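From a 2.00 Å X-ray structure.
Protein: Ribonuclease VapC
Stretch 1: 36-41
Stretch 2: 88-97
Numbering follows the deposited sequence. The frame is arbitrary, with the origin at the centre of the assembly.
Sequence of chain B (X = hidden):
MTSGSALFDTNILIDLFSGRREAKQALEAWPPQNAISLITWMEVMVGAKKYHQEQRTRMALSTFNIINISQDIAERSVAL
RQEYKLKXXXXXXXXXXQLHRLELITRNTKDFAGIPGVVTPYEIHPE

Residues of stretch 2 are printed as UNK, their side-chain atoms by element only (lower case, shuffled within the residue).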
# COMPACT_ATOMS: atom_id res chain seq x y z
N ILE B 36 2.99 1.09 -12.99
CA ILE B 36 2.80 2.05 -11.92
C ILE B 36 2.50 1.31 -10.62
O ILE B 36 2.03 0.18 -10.64
CB ILE B 36 1.65 3.05 -12.20
CG1 ILE B 36 0.36 2.30 -12.52
CG2 ILE B 36 2.02 3.99 -13.34
CD1 ILE B 36 -0.86 3.19 -12.58
N SER B 37 2.80 1.95 -9.49
CA SER B 37 2.44 1.40 -8.19
C SER B 37 0.95 1.57 -7.93
O SER B 37 0.29 2.37 -8.59
CB SER B 37 3.25 2.08 -7.08
OG SER B 37 2.80 1.68 -5.80
N LEU B 38 0.42 0.79 -6.99
CA LEU B 38 -0.96 0.97 -6.55
C LEU B 38 -1.13 2.35 -5.90
O LEU B 38 -2.21 2.94 -5.95
CB LEU B 38 -1.36 -0.14 -5.57
CG LEU B 38 -2.85 -0.33 -5.29
CD1 LEU B 38 -3.67 -0.35 -6.58
CD2 LEU B 38 -3.08 -1.60 -4.49
N ILE B 39 -0.06 2.84 -5.29
CA ILE B 39 -0.05 4.18 -4.69
C ILE B 39 -0.34 5.24 -5.74
O ILE B 39 -1.09 6.18 -5.50
CB ILE B 39 1.31 4.48 -4.03
CG1 ILE B 39 1.50 3.59 -2.80
CG2 ILE B 39 1.42 5.95 -3.66
CD1 ILE B 39 2.52 4.12 -1.82
N THR B 40 0.25 5.07 -6.92
CA THR B 40 0.04 6.00 -8.02
C THR B 40 -1.39 5.90 -8.56
O THR B 40 -2.02 6.91 -8.85
CB THR B 40 1.05 5.75 -9.16
OG1 THR B 40 2.37 6.08 -8.71
CG2 THR B 40 0.72 6.60 -10.37
N TRP B 41 -1.90 4.67 -8.67
CA TRP B 41 -3.26 4.44 -9.14
C TRP B 41 -4.27 5.22 -8.29
O TRP B 41 -5.16 5.87 -8.82
CB TRP B 41 -3.60 2.94 -9.12
CG TRP B 41 -4.90 2.60 -9.81
CD1 TRP B 41 -5.06 2.24 -11.12
CD2 TRP B 41 -6.21 2.59 -9.22
NE1 TRP B 41 -6.39 2.00 -11.38
CE2 TRP B 41 -7.12 2.21 -10.24
CE3 TRP B 41 -6.71 2.86 -7.95
CZ2 TRP B 41 -8.49 2.10 -10.01
CZ3 TRP B 41 -8.07 2.75 -7.72
CH2 TRP B 41 -8.94 2.37 -8.75
N UNK B 88 7.77 8.27 2.82
CA UNK B 88 7.33 6.87 2.72
C UNK B 88 6.71 6.46 1.37
O UNK B 88 7.06 5.40 0.85
c UNK B 88 4.77 4.79 4.91
c UNK B 88 6.33 6.52 3.84
c UNK B 88 6.96 4.07 3.92
c UNK B 88 5.81 5.07 3.82
N UNK B 89 5.80 7.27 0.80
CA UNK B 89 5.27 6.88 -0.51
C UNK B 89 6.33 6.92 -1.60
O UNK B 89 6.27 6.14 -2.54
c UNK B 89 4.57 9.07 0.02
c UNK B 89 5.22 8.54 1.26
c UNK B 89 4.17 7.91 -0.77
N UNK B 90 7.29 7.84 -1.47
CA UNK B 90 8.43 7.89 -2.37
C UNK B 90 9.22 6.59 -2.27
O UNK B 90 9.63 6.02 -3.28
o UNK B 90 9.30 11.45 -2.23
c UNK B 90 8.89 10.37 -2.70
c UNK B 90 9.34 9.08 -2.04
o UNK B 90 8.13 10.31 -3.69
N UNK B 91 9.43 6.13 -1.04
CA UNK B 91 10.19 4.91 -0.78
C UNK B 91 9.50 3.68 -1.34
O UNK B 91 10.15 2.77 -1.85
c UNK B 91 10.42 4.75 0.72
N UNK B 92 8.17 3.65 -1.25
CA UNK B 92 7.39 2.51 -1.72
C UNK B 92 7.43 2.40 -3.24
O UNK B 92 7.56 1.31 -3.79
c UNK B 92 5.08 1.52 -1.86
c UNK B 92 5.93 2.61 -1.24
c UNK B 92 4.51 2.81 0.88
c UNK B 92 5.87 2.50 0.29
N UNK B 93 7.34 3.54 -3.92
CA UNK B 93 7.39 3.56 -5.38
C UNK B 93 8.79 3.19 -5.87
O UNK B 93 8.94 2.49 -6.87
c UNK B 93 7.38 5.11 -7.38
c UNK B 93 6.98 4.95 -5.92
c UNK B 93 4.97 6.51 -6.13
c UNK B 93 5.46 5.12 -5.79
N UNK B 94 9.82 3.63 -5.14
CA UNK B 94 11.19 3.27 -5.47
C UNK B 94 11.46 1.79 -5.17
O UNK B 94 12.17 1.12 -5.91
c UNK B 94 14.53 4.90 -4.21
c UNK B 94 13.95 4.03 -6.49
c UNK B 94 12.18 4.15 -4.71
c UNK B 94 13.67 3.92 -5.00
N UNK B 95 10.88 1.30 -4.08
CA UNK B 95 11.01 -0.11 -3.71
C UNK B 95 10.35 -1.01 -4.74
O UNK B 95 10.86 -2.09 -5.06
c UNK B 95 10.41 -0.35 -2.34
N UNK B 96 9.21 -0.57 -5.25
CA UNK B 96 8.48 -1.30 -6.27
C UNK B 96 9.31 -1.42 -7.55
O UNK B 96 9.35 -2.47 -8.18
o UNK B 96 6.31 -0.66 -5.41
c UNK B 96 7.13 -0.62 -6.58
c UNK B 96 6.42 -1.32 -7.72
N UNK B 97 9.98 -0.33 -7.92
CA UNK B 97 10.81 -0.31 -9.12
C UNK B 97 12.00 -1.25 -8.99
O UNK B 97 12.29 -2.03 -9.90
c UNK B 97 11.28 1.11 -9.41
O HOH W 1 3.56 -0.61 -5.32

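Position 88 carries four side-chain carbons, forked at the second, so the chain runs unbranched through CB before dividing. None of them is in contact with stretch 1. The fork identifies Leu 88, whose nearest approach, from CG to CD1 of Ile 39, is 6.6 Å, too far for a contact.

Position 89 has three carbons that close a ring onto the backbone N. Its CA lies 4.1 Å from CD1 of Ile 39, and its CB lies 4.3 Å from the same CD1. A ring including the backbone N means Pro 89; with no amide hydrogen it cannot donate a backbone hydrogen bond, but its O accepts one from N of position 93 at 3.1 Å.

Position 90 shows two carbons, the second bearing two oxygens, with CA-to-CB directed away from stretch 1. A carboxylate one carbon beyond CB fits Asp 90; the amide alternative would need a nitrogen, and the atoms include none.

Position 91 has a single carbon, out of reach of stretch 1. This is Ala 91.

Position 92 has four carbons, forked at the first, with one arm two carbons long. Its CA-to-CB bond points toward stretch 1, and the end of the long arm comes to 3.6 Å from CD1 of Ile 39. Branching at CB with unequal arms gives Ile 92, whose chi1 is m and chi2 t; the touching atom is CD1.

Position 93 repeats that pattern of four carbons and an early fork. Its CA-to-CB bond points sideways, yet the end of the side chain comes nearer: the terminal carbon of the long arm is 3.7 Å from OG1 of Thr 40 and 4.4 Å from CG2 of Ile 39. The residue is Ile 93, again m and t, and its CG1 also lies 4.0 Å from CB of Ser 37.

Position 94 has four carbons forked at the second and makes no contact, hence Leu 94. Position 95 has one carbon, also out of reach, hence Ala 95.

Position 96 has CB carrying one oxygen and one carbon, and CA-to-CB points toward stretch 1. The oxygen is 4.2 Å from OG of Ser 37, too far for a direct hydrogen bond. The branched hydroxyl identifies Thr 96; its OG1 donates to O of Ile 92 at 2.8 Å, one helical turn back.

Position 97 has one carbon and no contact: Ala 97.

The contact buries 270 Å² in total, with no direct hydrogen bond across it. Its apolar part centres on Ile 39, which loses 78 Å² to the helix of stretch 2 and packs against Pro 89, Ile 92 and Ile 93. Beside this, a water bridges the two hydroxyls, 2.5 Å from OG of Ser 37 and 2.8 Å from OG1 of Thr 96, to which it donates. Ser 37 OG also caps its own helix, accepting from N of Ile 39 at 3.1 Å and 155°. One serine thus links the helix start to the bridging water, while its CB meets Ile 93.

Stretch 2 (88-97) LPDAIILATA
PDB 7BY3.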